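Local coordinates for putative p22 protein (Leishmania major, PDB 1YQF) that is of unknown function but belongs to the mitochondrial glycoprotein (MAM33) family and is a sequence homologue of human p32, at residues W54-L67 with E74-S86. Numbering follows the deposited sequence.
Sequences WQVVRKPGTCTFDL and EDLVVRYSTNQDS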
ATOM      1  N   TRP A  54      13.556  29.007  -2.331  1.00 50.23           N
ATOM      2  CA  TRP A  54      13.494  27.648  -1.791  1.00 50.10           C
ATOM      3  C   TRP A  54      14.836  27.171  -1.231  1.00 50.96           C
ATOM      4  O   TRP A  54      15.900  27.574  -1.698  1.00 51.06           O
ATOM      5  CB  TRP A  54      12.997  26.664  -2.853  1.00 49.58           C
ATOM      6  CG  TRP A  54      11.638  26.988  -3.397  1.00 47.99           C
ATOM      7  CD1 TRP A  54      11.358  27.714  -4.516  1.00 47.14           C
ATOM      8  CD2 TRP A  54      10.372  26.595  -2.851  1.00 45.96           C
ATOM      9  NE1 TRP A  54       9.998  27.800  -4.702  1.00 46.57           N
ATOM     10  CE2 TRP A  54       9.368  27.118  -3.695  1.00 45.59           C
ATOM     11  CE3 TRP A  54       9.981  25.849  -1.732  1.00 44.90           C
ATOM     12  CZ2 TRP A  54       8.006  26.925  -3.453  1.00 44.34           C
ATOM     13  CZ3 TRP A  54       8.623  25.656  -1.493  1.00 43.68           C
ATOM     14  CH2 TRP A  54       7.655  26.193  -2.352  1.00 43.77           C
ATOM     15  N   GLN A  55      14.755  26.308  -0.223  1.00 51.97           N
ATOM     16  CA  GLN A  55      15.912  25.692   0.416  1.00 52.84           C
ATOM     17  C   GLN A  55      15.747  24.174   0.312  1.00 52.43           C
ATOM     18  O   GLN A  55      14.674  23.642   0.599  1.00 51.99           O
ATOM     19  CB  GLN A  55      15.992  26.115   1.890  1.00 53.52           C
ATOM     20  CG  GLN A  55      17.356  26.637   2.344  1.00 56.45           C
ATOM     21  CD  GLN A  55      18.328  25.524   2.714  1.00 59.78           C
ATOM     22  OE1 GLN A  55      18.075  24.751   3.641  1.00 61.25           O
ATOM     23  NE2 GLN A  55      19.444  25.446   1.997  1.00 61.42           N
ATOM     24  N   VAL A  56      16.806  23.483  -0.103  1.00 52.15           N
ATOM     25  CA  VAL A  56      16.778  22.026  -0.223  1.00 52.09           C
ATOM     26  C   VAL A  56      17.281  21.397   1.073  1.00 52.05           C
ATOM     27  O   VAL A  56      18.356  21.749   1.561  1.00 52.13           O
ATOM     28  CB  VAL A  56      17.659  21.535  -1.389  1.00 52.14           C
ATOM     29  CG1 VAL A  56      17.492  20.033  -1.597  1.00 51.77           C
ATOM     30  CG2 VAL A  56      17.326  22.283  -2.673  1.00 52.61           C
ATOM     31  N   VAL A  57      16.507  20.465   1.625  1.00 51.88           N
ATOM     32  CA  VAL A  57      16.885  19.788   2.865  1.00 51.68           C
ATOM     33  C   VAL A  57      16.498  18.317   2.813  1.00 51.32           C
ATOM     34  O   VAL A  57      15.330  17.977   2.651  1.00 50.96           O
ATOM     35  CB  VAL A  57      16.236  20.450   4.100  1.00 51.81           C
ATOM     36  CG1 VAL A  57      16.526  19.645   5.366  1.00 51.76           C
ATOM     37  CG2 VAL A  57      16.738  21.878   4.262  1.00 52.02           C
ATOM     38  N   ARG A  58      17.497  17.453   2.970  1.00 51.10           N
ATOM     39  CA  ARG A  58      17.306  16.010   2.923  1.00 51.08           C
ATOM     40  C   ARG A  58      16.861  15.475   4.285  1.00 50.49           C
ATOM     41  O   ARG A  58      17.430  15.832   5.317  1.00 50.62           O
ATOM     42  CB  ARG A  58      18.623  15.344   2.513  1.00 51.38           C
ATOM     43  CG  ARG A  58      18.615  13.821   2.553  1.00 52.99           C
ATOM     44  CD  ARG A  58      19.999  13.207   2.516  1.00 55.00           C
ATOM     45  NE  ARG A  58      20.593  13.294   1.181  1.00 56.76           N
ATOM     46  CZ  ARG A  58      20.970  12.256   0.432  1.00 58.35           C
ATOM     47  NH1 ARG A  58      20.826  11.002   0.864  1.00 59.27           N
ATOM     48  NH2 ARG A  58      21.498  12.474  -0.769  1.00 58.19           N
ATOM     49  N   LYS A  59      15.845  14.614   4.270  1.00 49.83           N
ATOM     50  CA  LYS A  59      15.438  13.851   5.447  1.00 49.24           C
ATOM     51  C   LYS A  59      16.586  12.868   5.734  1.00 48.97           C
ATOM     52  O   LYS A  59      16.789  11.943   4.954  1.00 48.55           O
ATOM     53  CB  LYS A  59      14.123  13.105   5.171  1.00 49.22           C
ATOM     54  CG  LYS A  59      13.196  12.936   6.368  1.00 48.77           C
ATOM     55  CD  LYS A  59      13.781  11.984   7.407  1.00 48.90           C
ATOM     56  CE  LYS A  59      12.697  11.423   8.324  1.00 48.70           C
ATOM     57  NZ  LYS A  59      11.922  10.325   7.682  1.00 47.00           N
ATOM     58  N   PRO A  60      17.342  13.081   6.824  1.00 48.77           N
ATOM     59  CA  PRO A  60      18.595  12.335   7.075  1.00 48.29           C
ATOM     60  C   PRO A  60      18.586  10.837   6.717  1.00 47.09           C
ATOM     61  O   PRO A  60      17.777  10.065   7.241  1.00 47.14           O
ATOM     62  CB  PRO A  60      18.824  12.537   8.588  1.00 48.66           C
ATOM     63  CG  PRO A  60      17.601  13.277   9.091  1.00 49.29           C
ATOM     64  CD  PRO A  60      17.074  14.036   7.913  1.00 49.08           C
ATOM     65  N   GLY A  61      19.485  10.454   5.813  1.00 45.47           N
ATOM     66  CA  GLY A  61      19.680   9.061   5.432  1.00 43.98           C
ATOM     67  C   GLY A  61      18.724   8.515   4.379  1.00 42.40           C
ATOM     68  O   GLY A  61      18.848   7.352   3.988  1.00 42.25           O
ATOM     69  N   THR A  62      17.789   9.344   3.908  1.00 40.10           N
ATOM     70  CA  THR A  62      16.747   8.895   2.982  1.00 38.27           C
ATOM     71  C   THR A  62      16.856   9.573   1.622  1.00 37.17           C
ATOM     72  O   THR A  62      17.698  10.438   1.408  1.00 36.76           O
ATOM     73  CB  THR A  62      15.338   9.160   3.564  1.00 38.00           C
ATOM     74  OG1 THR A  62      15.044  10.563   3.537  1.00 37.04           O
ATOM     75  CG2 THR A  62      15.253   8.778   5.041  1.00 37.21           C
ATOM     76  N   CYS A  63      15.974   9.164   0.713  1.00 35.93           N
ATOM     77  CA  CYS A  63      15.863   9.760  -0.614  1.00 35.23           C
ATOM     78  C   CYS A  63      14.711  10.766  -0.672  1.00 34.42           C
ATOM     79  O   CYS A  63      14.252  11.130  -1.747  1.00 34.00           O
ATOM     80  CB  CYS A  63      15.675   8.662  -1.658  1.00 35.15           C
ATOM     81  SG  CYS A  63      17.234   7.872  -2.087  1.00 37.17           S
ATOM     82  N   THR A  64      14.258  11.212   0.497  1.00 33.75           N
ATOM     83  CA  THR A  64      13.196  12.202   0.601  1.00 33.36           C
ATOM     84  C   THR A  64      13.802  13.590   0.769  1.00 33.69           C
ATOM     85  O   THR A  64      14.734  13.776   1.546  1.00 33.71           O
ATOM     86  CB  THR A  64      12.305  11.890   1.804  1.00 32.92           C
ATOM     87  OG1 THR A  64      11.803  10.553   1.701  1.00 32.90           O
ATOM     88  CG2 THR A  64      11.054  12.757   1.795  1.00 32.47           C
ATOM     89  N   PHE A  65      13.261  14.558   0.042  1.00 34.22           N
ATOM     90  CA  PHE A  65      13.731  15.936   0.107  1.00 34.81           C
ATOM     91  C   PHE A  65      12.560  16.897   0.243  1.00 34.73           C
ATOM     92  O   PHE A  65      11.499  16.688  -0.334  1.00 34.58           O
ATOM     93  CB  PHE A  65      14.537  16.287  -1.143  1.00 35.15           C
ATOM     94  CG  PHE A  65      15.789  15.475  -1.308  1.00 37.21           C
ATOM     95  CD1 PHE A  65      15.747  14.225  -1.913  1.00 39.70           C
ATOM     96  CD2 PHE A  65      17.015  15.964  -0.869  1.00 39.31           C
ATOM     97  CE1 PHE A  65      16.909  13.467  -2.073  1.00 40.80           C
ATOM     98  CE2 PHE A  65      18.184  15.214  -1.028  1.00 40.53           C
ATOM     99  CZ  PHE A  65      18.129  13.965  -1.629  1.00 40.93           C
ATOM    100  N   ASP A  66      12.778  17.954   1.012  1.00 35.11           N
ATOM    101  CA  ASP A  66      11.794  19.001   1.220  1.00 35.53           C
ATOM    102  C   ASP A  66      12.355  20.316   0.706  1.00 35.93           C
ATOM    103  O   ASP A  66      13.461  20.707   1.071  1.00 35.92           O
ATOM    104  CB  ASP A  66      11.488  19.149   2.710  1.00 35.54           C
ATOM    105  CG  ASP A  66      10.525  18.104   3.217  1.00 35.71           C
ATOM    106  OD1 ASP A  66      10.257  17.120   2.493  1.00 37.46           O
ATOM    107  OD2 ASP A  66       9.988  18.188   4.340  1.00 36.38           O
ATOM    108  N   LEU A  67      11.588  20.989  -0.142  1.00 36.49           N
ATOM    109  CA  LEU A  67      11.882  22.360  -0.530  1.00 36.82           C
ATOM    110  C   LEU A  67      11.025  23.246   0.355  1.00 37.12           C
ATOM    111  O   LEU A  67       9.804  23.170   0.297  1.00 36.73           O
ATOM    112  CB  LEU A  67      11.525  22.584  -1.993  1.00 36.89           C
ATOM    113  CG  LEU A  67      12.455  21.912  -2.999  1.00 37.53           C
ATOM    114  CD1 LEU A  67      11.810  21.863  -4.375  1.00 38.08           C
ATOM    115  CD2 LEU A  67      13.772  22.658  -3.055  1.00 37.30           C
ATOM    116  N   GLU A  74       2.719  32.205   5.213  1.00 42.42           N
ATOM    117  CA  GLU A  74       2.467  30.779   5.016  1.00 41.05           C
ATOM    118  C   GLU A  74       3.783  30.001   4.990  1.00 39.50           C
ATOM    119  O   GLU A  74       4.771  30.470   4.437  1.00 39.59           O
ATOM    120  CB  GLU A  74       1.733  30.551   3.691  1.00 41.12           C
ATOM    121  CG  GLU A  74       0.385  31.247   3.574  1.00 40.94           C
ATOM    122  CD  GLU A  74      -0.154  31.255   2.155  1.00 41.89           C
ATOM    123  OE1 GLU A  74       0.519  30.714   1.253  1.00 42.22           O
ATOM    124  OE2 GLU A  74      -1.254  31.804   1.941  1.00 42.27           O
ATOM    125  N   ASP A  75       3.785  28.810   5.581  1.00 37.49           N
ATOM    126  CA  ASP A  75       4.926  27.902   5.495  1.00 36.03           C
ATOM    127  C   ASP A  75       4.695  26.909   4.361  1.00 34.16           C
ATOM    128  O   ASP A  75       3.823  26.051   4.453  1.00 33.36           O
ATOM    129  CB  ASP A  75       5.117  27.156   6.815  1.00 36.29           C
ATOM    130  CG  ASP A  75       5.493  28.079   7.955  1.00 37.70           C
ATOM    131  OD1 ASP A  75       5.965  29.225   7.773  1.00 39.09           O
ATOM    132  OD2 ASP A  75       5.326  27.679   9.129  1.00 39.97           O
ATOM    133  N   LEU A  76       5.475  27.038   3.290  1.00 32.33           N
ATOM    134  CA  LEU A  76       5.353  26.153   2.134  1.00 31.00           C
ATOM    135  C   LEU A  76       6.377  25.023   2.192  1.00 30.21           C
ATOM    136  O   LEU A  76       7.523  25.233   2.580  1.00 30.20           O
ATOM    137  CB  LEU A  76       5.520  26.931   0.828  1.00 30.83           C
ATOM    138  CG  LEU A  76       4.663  28.188   0.648  1.00 31.07           C
ATOM    139  CD1 LEU A  76       5.033  28.887  -0.651  1.00 31.92           C
ATOM    140  CD2 LEU A  76       3.185  27.857   0.664  1.00 29.68           C
ATOM    141  N   VAL A  77       5.949  23.824   1.811  1.00 29.37           N
ATOM    142  CA  VAL A  77       6.841  22.675   1.704  1.00 28.77           C
ATOM    143  C   VAL A  77       6.486  21.886   0.449  1.00 29.00           C
ATOM    144  O   VAL A  77       5.340  21.503   0.265  1.00 29.59           O
ATOM    145  CB  VAL A  77       6.737  21.748   2.934  1.00 28.42           C
ATOM    146  CG1 VAL A  77       7.635  20.528   2.772  1.00 27.41           C
ATOM    147  CG2 VAL A  77       7.102  22.498   4.215  1.00 27.72           C
ATOM    148  N   VAL A  78       7.471  21.654  -0.411  1.00 28.96           N
ATOM    149  CA  VAL A  78       7.301  20.795  -1.578  1.00 28.96           C
ATOM    150  C   VAL A  78       8.162  19.560  -1.355  1.00 29.23           C
ATOM    151  O   VAL A  78       9.386  19.640  -1.345  1.00 29.19           O
ATOM    152  CB  VAL A  78       7.719  21.498  -2.878  1.00 28.65           C
ATOM    153  CG1 VAL A  78       7.540  20.564  -4.073  1.00 27.74           C
ATOM    154  CG2 VAL A  78       6.914  22.779  -3.072  1.00 28.73           C
ATOM    155  N   ARG A  79       7.509  18.421  -1.171  1.00 29.57           N
ATOM    156  CA  ARG A  79       8.183  17.183  -0.811  1.00 29.83           C
ATOM    157  C   ARG A  79       8.208  16.218  -1.984  1.00 30.11           C
ATOM    158  O   ARG A  79       7.216  16.047  -2.682  1.00 29.92           O
ATOM    159  CB  ARG A  79       7.468  16.544   0.379  1.00 29.82           C
ATOM    160  CG  ARG A  79       8.002  15.179   0.779  1.00 29.99           C
ATOM    161  CD  ARG A  79       7.457  14.700   2.105  1.00 30.07           C
ATOM    162  NE  ARG A  79       7.874  15.554   3.218  1.00 29.48           N
ATOM    163  CZ  ARG A  79       7.317  15.545   4.426  1.00 30.03           C
ATOM    164  NH1 ARG A  79       6.311  14.730   4.691  1.00 29.57           N
ATOM    165  NH2 ARG A  79       7.766  16.354   5.378  1.00 30.37           N
ATOM    166  N   TYR A  80       9.353  15.584  -2.189  1.00 30.73           N
ATOM    167  CA  TYR A  80       9.507  14.586  -3.240  1.00 31.56           C
ATOM    168  C   TYR A  80      10.551  13.557  -2.859  1.00 32.45           C
ATOM    169  O   TYR A  80      11.325  13.754  -1.925  1.00 32.95           O
ATOM    170  CB  TYR A  80       9.912  15.247  -4.553  1.00 31.46           C
ATOM    171  CG  TYR A  80      11.237  15.968  -4.485  1.00 31.99           C
ATOM    172  CD1 TYR A  80      11.339  17.212  -3.874  1.00 32.60           C
ATOM    173  CD2 TYR A  80      12.390  15.408  -5.032  1.00 32.72           C
ATOM    174  CE1 TYR A  80      12.552  17.879  -3.804  1.00 33.66           C
ATOM    175  CE2 TYR A  80      13.609  16.072  -4.970  1.00 32.97           C
ATOM    176  CZ  TYR A  80      13.682  17.307  -4.355  1.00 33.39           C
ATOM    177  OH  TYR A  80      14.883  17.974  -4.281  1.00 34.46           O
ATOM    178  N   SER A  81      10.567  12.465  -3.611  1.00 33.35           N
ATOM    179  CA  SER A  81      11.538  11.398  -3.433  1.00 34.01           C
ATOM    180  C   SER A  81      12.305  11.231  -4.737  1.00 35.65           C
ATOM    181  O   SER A  81      11.734  11.378  -5.823  1.00 35.83           O
ATOM    182  CB  SER A  81      10.829  10.091  -3.060  1.00 33.63           C
ATOM    183  OG  SER A  81      11.751   9.018  -2.944  1.00 32.52           O
ATOM    184  N   THR A  82      13.595  10.923  -4.634  1.00 37.57           N
ATOM    185  CA  THR A  82      14.422  10.674  -5.815  1.00 39.40           C
ATOM    186  C   THR A  82      14.414   9.189  -6.177  1.00 41.59           C
ATOM    187  O   THR A  82      15.103   8.770  -7.105  1.00 41.28           O
ATOM    188  CB  THR A  82      15.862  11.159  -5.586  1.00 38.98           C
ATOM    189  OG1 THR A  82      16.458  10.440  -4.490  1.00 39.69           O
ATOM    190  CG2 THR A  82      15.883  12.613  -5.147  1.00 38.16           C
ATOM    191  N   ASN A  83      13.644   8.402  -5.428  1.00 44.79           N
ATOM    192  CA  ASN A  83      13.404   7.001  -5.764  1.00 47.56           C
ATOM    193  C   ASN A  83      12.444   6.916  -6.935  1.00 51.32           C
ATOM    194  O   ASN A  83      11.523   7.730  -7.064  1.00 51.51           O
ATOM    195  CB  ASN A  83      12.817   6.232  -4.573  1.00 46.97           C
ATOM    196  CG  ASN A  83      13.883   5.687  -3.641  1.00 45.95           C
ATOM    197  OD1 ASN A  83      14.963   5.289  -4.083  1.00 42.87           O
ATOM    198  ND2 ASN A  83      13.582   5.661  -2.343  1.00 44.29           N
ATOM    199  N   GLN A  84      12.662   5.915  -7.778  1.00 56.02           N
ATOM    200  CA  GLN A  84      11.832   5.699  -8.956  1.00 59.85           C
ATOM    201  C   GLN A  84      11.159   4.333  -8.875  1.00 63.26           C
ATOM    202  O   GLN A  84      11.752   3.359  -8.385  1.00 63.45           O
ATOM    203  CB  GLN A  84      12.668   5.812 -10.234  1.00 60.01           C
ATOM    204  CG  GLN A  84      13.880   4.900 -10.273  1.00 60.43           C
ATOM    205  CD  GLN A  84      15.002   5.435 -11.148  1.00 61.53           C
ATOM    206  OE1 GLN A  84      14.758   5.920 -12.256  1.00 62.27           O
ATOM    207  NE2 GLN A  84      16.236   5.339 -10.656  1.00 61.45           N
ATOM    208  N   ASP A  85       9.914   4.277  -9.346  1.00 67.50           N
ATOM    209  CA  ASP A  85       9.137   3.043  -9.358  1.00 70.88           C
ATOM    210  C   ASP A  85       9.574   2.193 -10.553  1.00 72.97           C
ATOM    211  O   ASP A  85       9.842   2.730 -11.632  1.00 73.40           O
ATOM    212  CB  ASP A  85       7.644   3.382  -9.452  1.00 71.43           C
ATOM    213  CG  ASP A  85       6.746   2.275  -8.908  1.00 72.97           C
ATOM    214  OD1 ASP A  85       7.169   1.158  -8.531  1.00 74.26           O
ATOM    215  OD2 ASP A  85       5.515   2.491  -8.847  1.00 74.74           O
ATOM    216  N   SER A  86       9.651   0.876 -10.353  1.00 75.34           N
ATOM    217  CA  SER A  86      10.076  -0.065 -11.399  1.00 77.06           C
ATOM    218  C   SER A  86       9.352   0.150 -12.733  1.00 78.05           C
ATOM    219  O   SER A  86       9.986   0.179 -13.791  1.00 78.23           O
ATOM    220  CB  SER A  86       9.865  -1.510 -10.932  1.00 77.30           C
ATOM    221  OG  SER A  86      10.403  -2.434 -11.865  1.00 77.73           O
TER
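Phe-65 lays its CB over one face of the Tyr-80 ring, 3.9 Å from the ring centroid. The ring planes are close to parallel, 20° apart, but so far offset that the contact is made mainly by the Phe-65 methylene and not by ring on ring. Tyr-80 reaches this position because its CG sits between the backbone N and the carbonyl carbon (chi1 62°), which swings the ring across to the neighbouring strand; its buried OH has no hydrogen-bond partner in the model. Thr-82 adds its methyl to the same cluster, CG2 lying 3.4 Å from CE1 of Phe-65. Further along the same face, Leu-67 packs against Val-78, and the six-membered ring of the Trp-54 indole reaches Val-78, its CH2 3.6 Å from CG2 of the valine. Helix 173-202 covers this tightly packed layer, with Tyr-182 meeting Phe-65 edge-to-face.

The other face is looser, polar and partly exposed. There Arg-79 grips Asp-66 side-on: NE donates to OD1 (2.9 Å) and NH2 to OD2 (3.1 Å), each carboxylate oxygen accepting through its syn lone pair. The two-point bridge keeps carboxylate and guanidinium nearly coplanar, 15° apart, and fixes their relative rotation, and NH1 goes on to the carbonyl of Lys-132. At the strand end, Thr-82 N donates to Cys-63 O (3.0 Å), while the Asn-83 side-chain amide bonds to the backbone of the second subunit, ND2 to Leu-145 O and OD1 to Thr-147 N.

Reciprocal backbone bonds pair Phe-65 with Tyr-80 and Leu-67 with Val-78, the ladder of an antiparallel beta hairpin within the twisted, helix-backed meander sheet characteristic of the p32 fold.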